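Local coordinates for protein Rnh (Ribonuclease H) (Chlorobaculum tepidum, PDB 3H08) that probably cuts the RNA strand of RNA-DNA hybrids endonucleolytically, leaving 5'-phosphomonoester ends and relying on magnesium, at residues A[46-57]-A[101-111]; A[23-34]-A[130-138]. The protein carries 3 engineered substitutions. One frame throughout, in Å; residues are numbered along the deposited sequence.

Contact 1. Residues A[46-57]-A[101-111]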
# COMPACT_ATOMS: atom_id res chain seq x y z
N ARG A 46 -5.90 7.13 1.48
CA ARG A 46 -4.51 7.57 1.52
C ARG A 46 -3.63 6.62 2.30
O ARG A 46 -2.48 6.33 1.88
CB ARG A 46 -4.39 8.99 2.07
CG ARG A 46 -4.77 10.03 1.06
CD ARG A 46 -4.39 11.45 1.49
NE ARG A 46 -2.95 11.70 1.52
CZ ARG A 46 -2.22 12.11 0.49
NH1 ARG A 46 -2.76 12.25 -0.72
NH2 ARG A 46 -0.92 12.34 0.66
N MET A 47 -4.14 6.10 3.42
CA MET A 47 -3.32 5.17 4.20
C MET A 47 -3.13 3.81 3.49
O MET A 47 -2.09 3.20 3.60
CB MET A 47 -3.89 4.96 5.59
CG MET A 47 -3.80 6.17 6.47
SD MET A 47 -2.11 6.68 6.92
CE MET A 47 -1.73 7.79 5.60
N GLU A 48 -4.14 3.37 2.75
CA GLU A 48 -4.06 2.18 1.91
C GLU A 48 -2.97 2.33 0.87
O GLU A 48 -2.19 1.41 0.65
CB GLU A 48 -5.41 1.93 1.25
CG GLU A 48 -6.48 1.49 2.26
CD GLU A 48 -7.94 1.55 1.75
OE1 GLU A 48 -8.23 1.73 0.53
OE2 GLU A 48 -8.84 1.42 2.60
N LEU A 49 -2.91 3.49 0.21
CA LEU A 49 -1.86 3.72 -0.79
C LEU A 49 -0.51 3.85 -0.12
O LEU A 49 0.48 3.31 -0.59
CB LEU A 49 -2.13 4.97 -1.58
CG LEU A 49 -3.36 5.01 -2.47
CD1 LEU A 49 -3.28 6.24 -3.35
CD2 LEU A 49 -3.44 3.80 -3.31
N MET A 50 -0.47 4.59 0.98
CA MET A 50 0.80 4.81 1.69
C MET A 50 1.43 3.50 2.14
O MET A 50 2.65 3.31 2.09
CB MET A 50 0.62 5.75 2.87
CG MET A 50 1.93 6.20 3.44
SD MET A 50 2.79 7.31 2.34
CE MET A 50 1.76 8.77 2.45
N ALA A 51 0.61 2.57 2.61
CA ALA A 51 1.17 1.27 3.03
C ALA A 51 1.91 0.58 1.87
O ALA A 51 2.96 0.02 2.07
CB ALA A 51 0.11 0.42 3.56
N ALA A 52 1.31 0.60 0.69
CA ALA A 52 1.95 0.02 -0.50
C ALA A 52 3.21 0.78 -0.88
O ALA A 52 4.23 0.18 -1.21
CB ALA A 52 0.98 -0.04 -1.62
N ILE A 53 3.15 2.11 -0.88
CA ILE A 53 4.33 2.94 -1.18
C ILE A 53 5.49 2.64 -0.25
O ILE A 53 6.60 2.39 -0.69
CB ILE A 53 3.98 4.42 -1.10
CG1 ILE A 53 3.06 4.78 -2.30
CG2 ILE A 53 5.23 5.29 -1.07
CD1 ILE A 53 2.33 6.08 -2.14
N LYS A 54 5.20 2.64 1.04
CA LYS A 54 6.22 2.43 2.04
C LYS A 54 6.77 1.00 1.95
O LYS A 54 7.98 0.79 2.07
CB LYS A 54 5.66 2.76 3.42
CG LYS A 54 5.31 4.22 3.61
CD LYS A 54 6.53 5.06 3.67
CE LYS A 54 6.18 6.44 4.09
NZ LYS A 54 7.39 7.29 4.05
N GLY A 55 5.89 0.01 1.74
CA GLY A 55 6.32 -1.35 1.56
C GLY A 55 7.29 -1.46 0.40
O GLY A 55 8.33 -2.09 0.50
N LEU A 56 6.93 -0.90 -0.75
CA LEU A 56 7.81 -0.95 -1.91
C LEU A 56 9.11 -0.17 -1.69
O LEU A 56 10.16 -0.59 -2.15
CB LEU A 56 7.07 -0.49 -3.17
CG LEU A 56 5.93 -1.43 -3.61
CD1 LEU A 56 5.07 -0.73 -4.65
CD2 LEU A 56 6.44 -2.74 -4.15
N GLU A 57 9.03 0.97 -1.01
CA GLU A 57 10.22 1.77 -0.70
C GLU A 57 11.21 1.02 0.20
O GLU A 57 12.40 1.34 0.21
CB GLU A 57 9.84 3.09 -0.07
CG GLU A 57 9.30 4.07 -1.06
CD GLU A 57 8.95 5.44 -0.48
OE1 GLU A 57 8.85 5.60 0.75
OE2 GLU A 57 8.77 6.38 -1.31
N ASN A 101 -5.41 12.26 -4.70
CA ASN A 101 -4.17 11.62 -4.23
C ASN A 101 -3.12 11.44 -5.32
O ASN A 101 -2.34 10.47 -5.30
CB ASN A 101 -4.50 10.27 -3.57
CG ASN A 101 -5.59 10.39 -2.53
OD1 ASN A 101 -6.56 9.59 -2.48
ND2 ASN A 101 -5.49 11.41 -1.71
N ILE A 102 -3.06 12.41 -6.23
CA ILE A 102 -2.11 12.34 -7.37
C ILE A 102 -0.69 12.19 -6.85
O ILE A 102 0.09 11.47 -7.42
CB ILE A 102 -2.20 13.57 -8.28
CG1 ILE A 102 -3.56 13.57 -8.98
CG2 ILE A 102 -1.09 13.58 -9.31
CD1 ILE A 102 -3.90 14.94 -9.60
N ASP A 103 -0.37 12.87 -5.74
CA ASP A 103 0.97 12.76 -5.16
C ASP A 103 1.35 11.31 -4.87
O ASP A 103 2.46 10.85 -5.19
CB ASP A 103 1.10 13.63 -3.91
CG ASP A 103 0.06 13.30 -2.80
OD1 ASP A 103 -1.13 13.00 -3.07
OD2 ASP A 103 0.47 13.43 -1.62
N LEU A 104 0.41 10.56 -4.32
CA LEU A 104 0.67 9.16 -3.99
C LEU A 104 0.66 8.27 -5.22
O LEU A 104 1.53 7.42 -5.37
CB LEU A 104 -0.32 8.67 -2.92
CG LEU A 104 -0.32 9.45 -1.61
CD1 LEU A 104 -1.26 8.80 -0.61
CD2 LEU A 104 1.05 9.50 -0.99
N TRP A 105 -0.28 8.50 -6.13
CA TRP A 105 -0.25 7.74 -7.39
C TRP A 105 1.06 7.94 -8.17
O TRP A 105 1.55 7.00 -8.78
CB TRP A 105 -1.45 8.03 -8.29
CG TRP A 105 -2.72 7.56 -7.72
CD1 TRP A 105 -3.74 8.34 -7.27
CD2 TRP A 105 -3.10 6.20 -7.46
NE1 TRP A 105 -4.77 7.56 -6.80
CE2 TRP A 105 -4.40 6.24 -6.89
CE3 TRP A 105 -2.50 4.96 -7.67
CZ2 TRP A 105 -5.10 5.08 -6.55
CZ3 TRP A 105 -3.21 3.82 -7.35
CH2 TRP A 105 -4.48 3.89 -6.76
N GLN A 106 1.66 9.13 -8.13
CA GLN A 106 2.92 9.37 -8.82
C GLN A 106 4.03 8.54 -8.21
O GLN A 106 4.94 8.08 -8.91
CB GLN A 106 3.29 10.85 -8.75
CG GLN A 106 2.50 11.65 -9.75
CD GLN A 106 2.58 13.15 -9.54
OE1 GLN A 106 2.26 13.90 -10.44
NE2 GLN A 106 2.98 13.58 -8.34
N GLU A 107 3.98 8.38 -6.90
CA GLU A 107 4.96 7.55 -6.21
C GLU A 107 4.80 6.09 -6.61
O GLU A 107 5.78 5.41 -6.87
CB GLU A 107 4.84 7.71 -4.70
CG GLU A 107 5.49 8.91 -4.17
CD GLU A 107 6.98 8.87 -4.46
OE1 GLU A 107 7.69 7.98 -3.91
OE2 GLU A 107 7.43 9.67 -5.29
N ILE A 108 3.56 5.64 -6.68
CA ILE A 108 3.27 4.26 -7.06
C ILE A 108 3.70 3.98 -8.49
O ILE A 108 4.18 2.89 -8.79
CB ILE A 108 1.77 3.91 -6.84
CG1 ILE A 108 1.46 3.94 -5.35
CG2 ILE A 108 1.44 2.55 -7.45
CD1 ILE A 108 -0.04 3.92 -5.01
N LEU A 109 3.54 4.97 -9.38
CA LEU A 109 4.06 4.84 -10.75
C LEU A 109 5.58 4.60 -10.77
O LEU A 109 6.07 3.73 -11.49
CB LEU A 109 3.72 6.08 -11.56
CG LEU A 109 2.31 6.07 -12.05
CD1 LEU A 109 1.97 7.46 -12.60
CD2 LEU A 109 2.11 5.02 -13.13
N LYS A 110 6.32 5.38 -9.99
CA LYS A 110 7.75 5.24 -9.91
C LYS A 110 8.17 3.87 -9.36
O LYS A 110 9.05 3.19 -9.91
CB LYS A 110 8.35 6.38 -9.08
CG LYS A 110 8.24 7.75 -9.76
CD LYS A 110 8.63 8.85 -8.77
CE LYS A 110 10.13 8.85 -8.58
NZ LYS A 110 10.62 10.06 -7.83
N LEU A 111 7.50 3.45 -8.32
CA LEU A 111 7.88 2.23 -7.62
C LEU A 111 7.54 0.99 -8.42
O LEU A 111 8.16 -0.04 -8.27
CB LEU A 111 7.19 2.19 -6.26
CG LEU A 111 7.81 3.19 -5.30
CD1 LEU A 111 6.88 3.48 -4.13
CD2 LEU A 111 9.14 2.68 -4.79
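Arg-46 grips the carboxylate of Asp-103 end-on: NH1 donates to OD1 at 3.0 Å and NH2 to OD2 at 2.9 Å. Both bonds are nearly straight (N-H...O 175° for NH1 to OD1), and the guanidinium and carboxylate planes are nearly coplanar, making a two-pronged salt bridge. Asp-103 turns CG between its backbone N and carbonyl carbon (chi1 57°), which brings the carboxylate to Arg-46. The bridge ties the first turns of two helices on one side of the RNase H fold's central sheet; the axes of segments 46-57 and 102-111 approach to 9.8 Å, their directions 31° apart. At the rim, Glu-57 OE2 and Glu-107 OE1 lie 3.2 Å apart, two acceptors with no hydrogen bond between them, probably unfavourable if both are charged. Leu-104 leads from the bridge into apolar packing: CD1 lies 3.6 Å from Arg-46 CZ, over one guanidinium face, and the side chain is a knob among Arg-46, Leu-49, Met-50 and Ile-53. Ile-53 returns the arrangement, entering a hole formed by Leu-104, Glu-107, Ile-108 and Leu-111. Deeper in, Leu-49 lays both methyls over one face of the Trp-105 indole, CD2 3.6 Å from CH2 and CD1 4.0 Å from the six-membered-ring centroid, a CH-pi contact.

Contact 2. Residues A[23-34]-A[130-138]; sequences GALLMYGSSRKE and YNSRADELA. Engineered in segment 130-138: Ala-134 (natural residue Cys).
Met-27 lays its terminal methyl over one face of the Tyr-130 ring, CE lying 3.5 Å from the centroid and 21° off the normal, a CH-pi contact; SD stands farther above the same ring in a Met-aromatic arrangement. The methionine reaches it with CG anti to the backbone N (chi1 173°) and a bend at chi3. Leu-25 comes to the ring's edge instead, CD2 3.8 Å from Tyr-130 CD1. These contacts join the hairpin of strands 18-28 and 31-39, closed by a type II' turn from Tyr-28 to Ser-31, to the C-terminal helix of the RNase H fold.

Farther along the helix, Arg-133 holds Glu-34 side-on: NE donates to OE2 at 2.9 Å, approaching from above the carboxylate plane, and NH2 donates to OE1 at 2.8 Å. Arg-32 NH1 also bonds OE2, at 2.7 Å, and Arg-133 NH1 reaches Glu-136. One guanidinium face of Arg-133 rests on Leu-137 CD2, whose sister CD1 packs against Glu-34 CB. A leucine in place of Arg-133 would probably leave Glu-34 with Arg-32 as its remaining partner in this network and Glu-136 without its mate.

Where strand and helix come closest, Gly-23 CA is 3.7 Å from Ala-134 O, and a side chain at Gly-23 would clash with that oxygen. Ala-134, an engineered replacement for cysteine, has its CB 3.9 Å from Gly-23 O. In the network of two arginines and two glutamates, the carboxylate of Glu-34, bonded by both arginines, probably offsets their like charges, Arg-32 NH1 being 4.4 Å from Arg-133 NE.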
# COMPACT_ATOMS: atom_id res chain seq x y z
N GLY A 23 0.77 0.01 7.67
CA GLY A 23 1.68 -1.04 8.05
C GLY A 23 1.96 -1.92 6.84
O GLY A 23 1.14 -2.05 5.93
N ALA A 24 3.14 -2.51 6.83
CA ALA A 24 3.50 -3.46 5.79
C ALA A 24 4.41 -4.53 6.39
O ALA A 24 5.27 -4.24 7.21
CB ALA A 24 4.18 -2.76 4.61
N LEU A 25 4.22 -5.74 5.91
CA LEU A 25 5.01 -6.89 6.26
C LEU A 25 5.60 -7.42 4.95
O LEU A 25 4.86 -7.71 3.99
CB LEU A 25 4.12 -7.96 6.91
CG LEU A 25 4.73 -9.27 7.30
CD1 LEU A 25 5.95 -9.04 8.07
CD2 LEU A 25 3.69 -10.04 8.11
N LEU A 26 6.92 -7.44 4.90
CA LEU A 26 7.68 -7.91 3.75
C LEU A 26 8.22 -9.28 4.07
O LEU A 26 8.80 -9.48 5.14
CB LEU A 26 8.85 -6.96 3.44
CG LEU A 26 8.47 -5.62 2.82
CD1 LEU A 26 8.07 -4.64 3.86
CD2 LEU A 26 9.60 -5.08 1.99
N MET A 27 8.05 -10.22 3.17
CA MET A 27 8.41 -11.61 3.39
C MET A 27 9.26 -12.16 2.24
O MET A 27 8.94 -12.01 1.08
CB MET A 27 7.13 -12.43 3.51
CG MET A 27 7.33 -13.86 3.58
SD MET A 27 5.72 -14.64 3.60
CE MET A 27 5.04 -13.98 5.09
N TYR A 28 10.36 -12.82 2.60
CA TYR A 28 11.19 -13.55 1.65
C TYR A 28 11.64 -14.85 2.34
O TYR A 28 12.53 -14.84 3.18
CB TYR A 28 12.35 -12.68 1.25
CG TYR A 28 13.30 -13.33 0.28
CD1 TYR A 28 12.89 -13.72 -0.99
CD2 TYR A 28 14.64 -13.55 0.63
CE1 TYR A 28 13.78 -14.34 -1.86
CE2 TYR A 28 15.51 -14.14 -0.23
CZ TYR A 28 15.09 -14.53 -1.47
OH TYR A 28 16.00 -15.13 -2.30
N GLY A 29 10.99 -15.96 1.99
CA GLY A 29 11.14 -17.21 2.71
C GLY A 29 10.85 -17.05 4.18
O GLY A 29 9.80 -16.51 4.58
N SER A 30 11.81 -17.45 5.01
CA SER A 30 11.66 -17.31 6.45
C SER A 30 12.03 -15.90 6.97
O SER A 30 11.80 -15.60 8.14
CB SER A 30 12.49 -18.35 7.18
OG SER A 30 13.84 -18.15 6.87
N SER A 31 12.57 -15.04 6.11
CA SER A 31 12.86 -13.67 6.51
C SER A 31 11.62 -12.79 6.46
O SER A 31 10.81 -12.88 5.54
CB SER A 31 13.95 -13.05 5.64
OG SER A 31 13.60 -13.08 4.29
N ARG A 32 11.51 -11.91 7.45
CA ARG A 32 10.39 -10.99 7.55
C ARG A 32 10.92 -9.59 7.92
O ARG A 32 11.92 -9.47 8.63
CB ARG A 32 9.36 -11.47 8.59
CG ARG A 32 9.42 -10.75 9.98
CD ARG A 32 8.04 -10.63 10.66
NE ARG A 32 7.21 -11.81 10.39
CZ ARG A 32 5.97 -11.97 10.84
NH1 ARG A 32 5.40 -11.03 11.58
NH2 ARG A 32 5.30 -13.08 10.55
N LYS A 33 10.23 -8.56 7.46
CA LYS A 33 10.52 -7.16 7.84
C LYS A 33 9.15 -6.49 8.04
O LYS A 33 8.26 -6.67 7.21
CB LYS A 33 11.30 -6.43 6.73
CG LYS A 33 11.59 -4.92 7.03
CD LYS A 33 12.45 -4.21 5.95
CE LYS A 33 13.74 -4.97 5.60
NZ LYS A 33 14.62 -4.25 4.59
N GLU A 34 9.01 -5.78 9.14
CA GLU A 34 7.82 -5.01 9.46
C GLU A 34 8.15 -3.52 9.44
O GLU A 34 9.17 -3.08 9.98
CB GLU A 34 7.27 -5.39 10.83
CG GLU A 34 6.83 -6.84 10.89
CD GLU A 34 6.29 -7.31 12.23
OE1 GLU A 34 6.45 -6.60 13.28
OE2 GLU A 34 5.69 -8.41 12.24
N TYR A 130 -0.84 -12.53 7.77
CA TYR A 130 0.14 -11.51 7.36
C TYR A 130 -0.51 -10.17 7.11
O TYR A 130 -0.07 -9.15 7.64
CB TYR A 130 0.97 -12.02 6.21
CG TYR A 130 1.53 -13.40 6.49
CD1 TYR A 130 2.58 -13.58 7.41
CD2 TYR A 130 0.98 -14.52 5.92
CE1 TYR A 130 3.08 -14.86 7.69
CE2 TYR A 130 1.46 -15.80 6.19
CZ TYR A 130 2.52 -15.96 7.08
OH TYR A 130 2.99 -17.23 7.36
N ASN A 131 -1.60 -10.14 6.35
CA ASN A 131 -2.40 -8.91 6.31
C ASN A 131 -2.92 -8.55 7.68
O ASN A 131 -3.00 -7.39 7.99
CB ASN A 131 -3.54 -8.98 5.30
CG ASN A 131 -3.07 -8.76 3.90
OD1 ASN A 131 -2.75 -7.60 3.49
ND2 ASN A 131 -3.02 -9.81 3.15
N SER A 132 -3.29 -9.54 8.50
CA SER A 132 -3.76 -9.20 9.84
C SER A 132 -2.66 -8.48 10.62
O SER A 132 -2.93 -7.54 11.38
CB SER A 132 -4.17 -10.44 10.58
OG SER A 132 -5.37 -10.96 10.04
N ARG A 133 -1.43 -8.96 10.48
CA ARG A 133 -0.31 -8.31 11.19
C ARG A 133 -0.08 -6.90 10.67
O ARG A 133 0.13 -5.97 11.48
CB ARG A 133 0.97 -9.16 11.10
CG ARG A 133 2.19 -8.53 11.72
CD ARG A 133 2.01 -8.28 13.18
NE ARG A 133 3.25 -7.82 13.76
CZ ARG A 133 3.36 -7.19 14.90
NH1 ARG A 133 2.30 -6.98 15.64
NH2 ARG A 133 4.55 -6.83 15.35
N ALA A 134 -0.14 -6.72 9.36
CA ALA A 134 -0.02 -5.40 8.75
C ALA A 134 -1.10 -4.44 9.31
O ALA A 134 -0.79 -3.27 9.62
CB ALA A 134 -0.10 -5.52 7.24
N ASP A 135 -2.33 -4.93 9.40
CA ASP A 135 -3.44 -4.16 10.00
C ASP A 135 -3.15 -3.78 11.46
O ASP A 135 -3.36 -2.62 11.87
CB ASP A 135 -4.71 -4.97 9.86
CG ASP A 135 -5.94 -4.25 10.45
OD1 ASP A 135 -6.29 -3.16 9.94
OD2 ASP A 135 -6.49 -4.76 11.41
N GLU A 136 -2.65 -4.75 12.25
CA GLU A 136 -2.30 -4.54 13.64
C GLU A 136 -1.23 -3.47 13.73
O GLU A 136 -1.31 -2.59 14.57
CB GLU A 136 -1.79 -5.85 14.26
CG GLU A 136 -1.52 -5.85 15.73
CD GLU A 136 -0.94 -7.18 16.27
OE1 GLU A 136 -0.54 -8.07 15.46
OE2 GLU A 136 -0.91 -7.34 17.50
N LEU A 137 -0.24 -3.52 12.84
CA LEU A 137 0.84 -2.55 12.86
C LEU A 137 0.32 -1.14 12.53
O LEU A 137 0.73 -0.15 13.15
CB LEU A 137 1.88 -2.94 11.81
CG LEU A 137 2.79 -4.09 12.19
CD1 LEU A 137 3.64 -4.47 11.01
CD2 LEU A 137 3.64 -3.72 13.35
N ALA A 138 -0.65 -1.05 11.63
CA ALA A 138 -1.22 0.26 11.28
C ALA A 138 -1.97 0.84 12.48
O ALA A 138 -1.85 2.03 12.80
CB ALA A 138 -2.17 0.15 10.15

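Contacts 1 and 2 have centres about 17 Å apart and meet through helix 44-57: Ala-51 CB lies 3.6 Å from Gly-23 O, and Gly-55 O lies 3.6 Å from Leu-26 CD2. Strand 31-39 is followed in the chain by that helix, after a short connection. One segment of each contact carries a predicted magnesium ligand, Glu-48 in segment 46-57 and Asp-135 in segment 130-138, the other two being Asp-10 and Asp-70. A bound magnesium ion lies about 8 Å from the side chains of both Leu-49 and Ala-134. The two contacts thus hold helices that each carry one predicted ligand, consistent with the RNase H carboxylate cluster.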